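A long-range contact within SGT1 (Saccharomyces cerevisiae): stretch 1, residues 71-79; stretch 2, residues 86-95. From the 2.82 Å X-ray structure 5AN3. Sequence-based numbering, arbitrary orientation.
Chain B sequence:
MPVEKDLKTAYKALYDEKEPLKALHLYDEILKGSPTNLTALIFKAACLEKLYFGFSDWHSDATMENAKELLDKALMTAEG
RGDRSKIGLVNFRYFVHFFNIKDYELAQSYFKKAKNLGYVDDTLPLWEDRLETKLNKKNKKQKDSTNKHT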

# COMPACT_ATOMS: atom_id res chain seq x y z
N LEU B 71 14.63 3.82 18.65
CA LEU B 71 15.40 4.96 18.15
C LEU B 71 15.61 5.96 19.26
O LEU B 71 16.66 6.57 19.33
CB LEU B 71 14.72 5.60 16.93
CG LEU B 71 14.69 4.73 15.66
CD1 LEU B 71 13.81 5.33 14.61
CD2 LEU B 71 16.09 4.40 15.14
N ASP B 72 14.64 6.08 20.18
CA ASP B 72 14.76 6.95 21.35
C ASP B 72 15.90 6.48 22.24
O ASP B 72 16.71 7.31 22.68
CB ASP B 72 13.43 7.01 22.16
CG ASP B 72 12.26 7.77 21.52
OD1 ASP B 72 12.49 8.49 20.51
OD2 ASP B 72 11.12 7.67 22.05
N LYS B 73 15.98 5.16 22.46
CA LYS B 73 17.00 4.52 23.30
C LYS B 73 18.38 4.71 22.67
O LYS B 73 19.35 4.92 23.39
CB LYS B 73 16.68 3.03 23.50
CG LYS B 73 17.19 2.51 24.83
N ALA B 74 18.45 4.66 21.31
CA ALA B 74 19.66 4.85 20.52
C ALA B 74 20.16 6.26 20.66
O ALA B 74 21.35 6.44 20.89
CB ALA B 74 19.40 4.53 19.06
N LEU B 75 19.27 7.26 20.59
CA LEU B 75 19.67 8.66 20.77
C LEU B 75 20.23 8.91 22.18
O LEU B 75 21.23 9.61 22.31
CB LEU B 75 18.51 9.61 20.49
CG LEU B 75 18.92 11.07 20.27
CD1 LEU B 75 19.63 11.28 18.89
CD2 LEU B 75 17.75 11.97 20.48
N MET B 76 19.61 8.30 23.20
CA MET B 76 20.07 8.38 24.59
C MET B 76 21.52 7.89 24.73
O MET B 76 22.34 8.55 25.37
CB MET B 76 19.18 7.52 25.47
CG MET B 76 18.02 8.24 26.06
SD MET B 76 17.40 7.22 27.42
N THR B 77 21.83 6.73 24.11
CA THR B 77 23.14 6.09 24.14
C THR B 77 24.14 6.93 23.37
O THR B 77 25.21 7.21 23.91
CB THR B 77 23.07 4.67 23.57
OG1 THR B 77 21.90 4.00 24.05
CG2 THR B 77 24.30 3.86 23.88
N ALA B 78 23.81 7.32 22.13
CA ALA B 78 24.68 8.10 21.26
C ALA B 78 25.04 9.44 21.90
O ALA B 78 26.22 9.83 21.90
CB ALA B 78 24.02 8.30 19.91
N GLU B 79 24.03 10.12 22.50
CA GLU B 79 24.19 11.40 23.16
C GLU B 79 24.98 11.27 24.46
O GLU B 79 25.78 12.15 24.77
CB GLU B 79 22.83 12.06 23.42
CG GLU B 79 22.33 12.82 22.20
CD GLU B 79 21.00 13.54 22.32
OE1 GLU B 79 20.12 13.05 23.07
OE2 GLU B 79 20.81 14.57 21.63
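Stretch 2 86-95: KIGLVNFRYF

Stretch 2 packs against stretch 1 as the second arm of a close antiparallel helix pair, an apolar seam of interlocking side chains with one tyrosine-to-aspartate hydrogen bond at an end. Both stretches are helical throughout, with regular backbone hydrogen bonds such as Leu 75 N to Leu 71 O at 3.0 Å and Tyr 94 N to Val 90 O at 2.9 Å. The axes come within 8.8 Å and cross at -165°, so the chain runs almost straight back along itself and the residue pairs count in opposite senses: Ala 78 meets Ile 87, Leu 75 and Ala 74 meet Val 90, and Leu 71 meets Arg 93 and Tyr 94.

The backbones come closest at Ala 78 and Ile 87. The CA atoms of Ala 78 and Ile 87 are 5.3 Å apart, and those of Leu 75 and Val 90 are 5.9 Å apart. Ala 78 points toward stretch 2, and its CB lies 3.8 Å from Ile 87 CG1, 4.0 Å from Val 90 CG2 and 4.1 Å from Lys 86 CB; Ala 78 thus offers a single methyl at the pair with the closest CA atoms.

Val 90 is the central knob of stretch 2. It points toward stretch 1 and fills a hole formed by Leu 71, Ala 74, Leu 75 and Ala 78. Val 90 CG1 comes within 3.5 Å of the backbone atom Leu 71 O and 3.8 Å of Leu 75 CB, while Val 90 CG2 is 3.9 Å from Ala 74 CB. The reciprocal knob is Leu 75, set sideways with chi1 t and chi2 p, among Ile 87, Val 90, Asn 91 and Tyr 94. Leu 75 CD1 lies 4.2 Å from Ile 87 CG2 and 3.8 Å from Asn 91 ND2, a nitrogen that itself donates to Ile 87 O at 3.0 Å within its own helix.

Tyr 94 closes the far end and loses more surface to the contact than any other residue, 88 of the 543 Å² buried in all. Leu 71 CB sits over one face of its ring, 4.1 Å from the centroid in a CH-pi contact, and Leu 75 CB meets the edge, 4.1 Å from Tyr 94 CE2. The ring reaches across the neighbouring helix to Asp 72, where Tyr 94 OH donates to Asp 72 OD1 at a very short 2.5 Å. Beside it, Arg 93 contributes its aliphatic base, with CB 3.7 Å from Leu 71 CD2, before its end leads away. The rule is compact: an alanine lies at the closest pairing, branched residues interlock, and an aromatic spends its polar tip on an exposed acid.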

# COMPACT_ATOMS: atom_id res chain seq x y z
N LYS B 86 27.59 8.92 15.59
CA LYS B 86 26.47 8.05 15.93
C LYS B 86 25.21 8.86 16.20
O LYS B 86 24.13 8.33 15.96
CB LYS B 86 26.82 7.14 17.11
CG LYS B 86 27.82 6.04 16.75
N ILE B 87 25.31 10.14 16.64
CA ILE B 87 24.14 11.01 16.87
C ILE B 87 23.54 11.33 15.50
O ILE B 87 22.33 11.21 15.33
CB ILE B 87 24.43 12.28 17.73
CG1 ILE B 87 24.93 11.90 19.15
CG2 ILE B 87 23.18 13.17 17.86
CD1 ILE B 87 25.67 12.93 19.90
N GLY B 88 24.40 11.66 14.54
CA GLY B 88 24.01 11.92 13.16
C GLY B 88 23.26 10.74 12.57
O GLY B 88 22.18 10.92 11.99
N LEU B 89 23.80 9.51 12.80
CA LEU B 89 23.22 8.26 12.34
C LEU B 89 21.82 8.07 12.93
O LEU B 89 20.90 7.79 12.16
CB LEU B 89 24.13 7.09 12.70
CG LEU B 89 23.63 5.65 12.45
CD1 LEU B 89 23.32 5.39 10.97
CD2 LEU B 89 24.63 4.65 12.94
N VAL B 90 21.65 8.29 14.27
CA VAL B 90 20.35 8.12 14.95
C VAL B 90 19.34 9.11 14.38
O VAL B 90 18.19 8.74 14.12
CB VAL B 90 20.40 8.21 16.51
CG1 VAL B 90 19.01 7.96 17.10
CG2 VAL B 90 21.39 7.20 17.09
N ASN B 91 19.78 10.36 14.15
CA ASN B 91 18.95 11.39 13.58
C ASN B 91 18.58 11.03 12.15
O ASN B 91 17.45 11.31 11.75
CB ASN B 91 19.65 12.73 13.64
CG ASN B 91 19.43 13.45 14.95
OD1 ASN B 91 18.39 14.05 15.19
ND2 ASN B 91 20.43 13.42 15.80
N PHE B 92 19.48 10.38 11.38
CA PHE B 92 19.15 9.97 10.01
C PHE B 92 18.11 8.85 10.04
O PHE B 92 17.20 8.90 9.22
CB PHE B 92 20.38 9.56 9.19
CG PHE B 92 20.06 8.81 7.92
CD1 PHE B 92 19.67 9.49 6.77
CD2 PHE B 92 20.16 7.42 7.86
CE1 PHE B 92 19.40 8.80 5.58
CE2 PHE B 92 19.85 6.73 6.69
CZ PHE B 92 19.48 7.42 5.55
N ARG B 93 18.23 7.88 10.96
CA ARG B 93 17.31 6.76 11.16
C ARG B 93 15.93 7.28 11.58
O ARG B 93 14.91 6.70 11.18
CB ARG B 93 17.85 5.75 12.20
CG ARG B 93 19.16 5.04 11.82
CD ARG B 93 19.23 4.56 10.38
NE ARG B 93 18.07 3.77 10.01
CZ ARG B 93 17.83 3.33 8.78
NH1 ARG B 93 18.70 3.59 7.81
NH2 ARG B 93 16.74 2.62 8.52
N TYR B 94 15.89 8.38 12.36
CA TYR B 94 14.67 9.07 12.72
C TYR B 94 14.01 9.66 11.47
O TYR B 94 12.79 9.53 11.30
CB TYR B 94 14.95 10.20 13.69
CG TYR B 94 14.84 9.86 15.15
CD1 TYR B 94 13.62 9.49 15.72
CD2 TYR B 94 15.92 10.07 16.01
CE1 TYR B 94 13.51 9.23 17.08
CE2 TYR B 94 15.82 9.82 17.37
CZ TYR B 94 14.62 9.39 17.91
OH TYR B 94 14.54 9.17 19.26
N PHE B 95 14.81 10.32 10.60
CA PHE B 95 14.28 10.87 9.36
C PHE B 95 13.59 9.77 8.58
O PHE B 95 12.44 9.96 8.19
CB PHE B 95 15.38 11.56 8.51
CG PHE B 95 15.23 11.41 7.01
CD1 PHE B 95 14.34 12.21 6.30
CD2 PHE B 95 16.00 10.49 6.30
CE1 PHE B 95 14.19 12.06 4.92
CE2 PHE B 95 15.86 10.35 4.92
CZ PHE B 95 14.95 11.14 4.24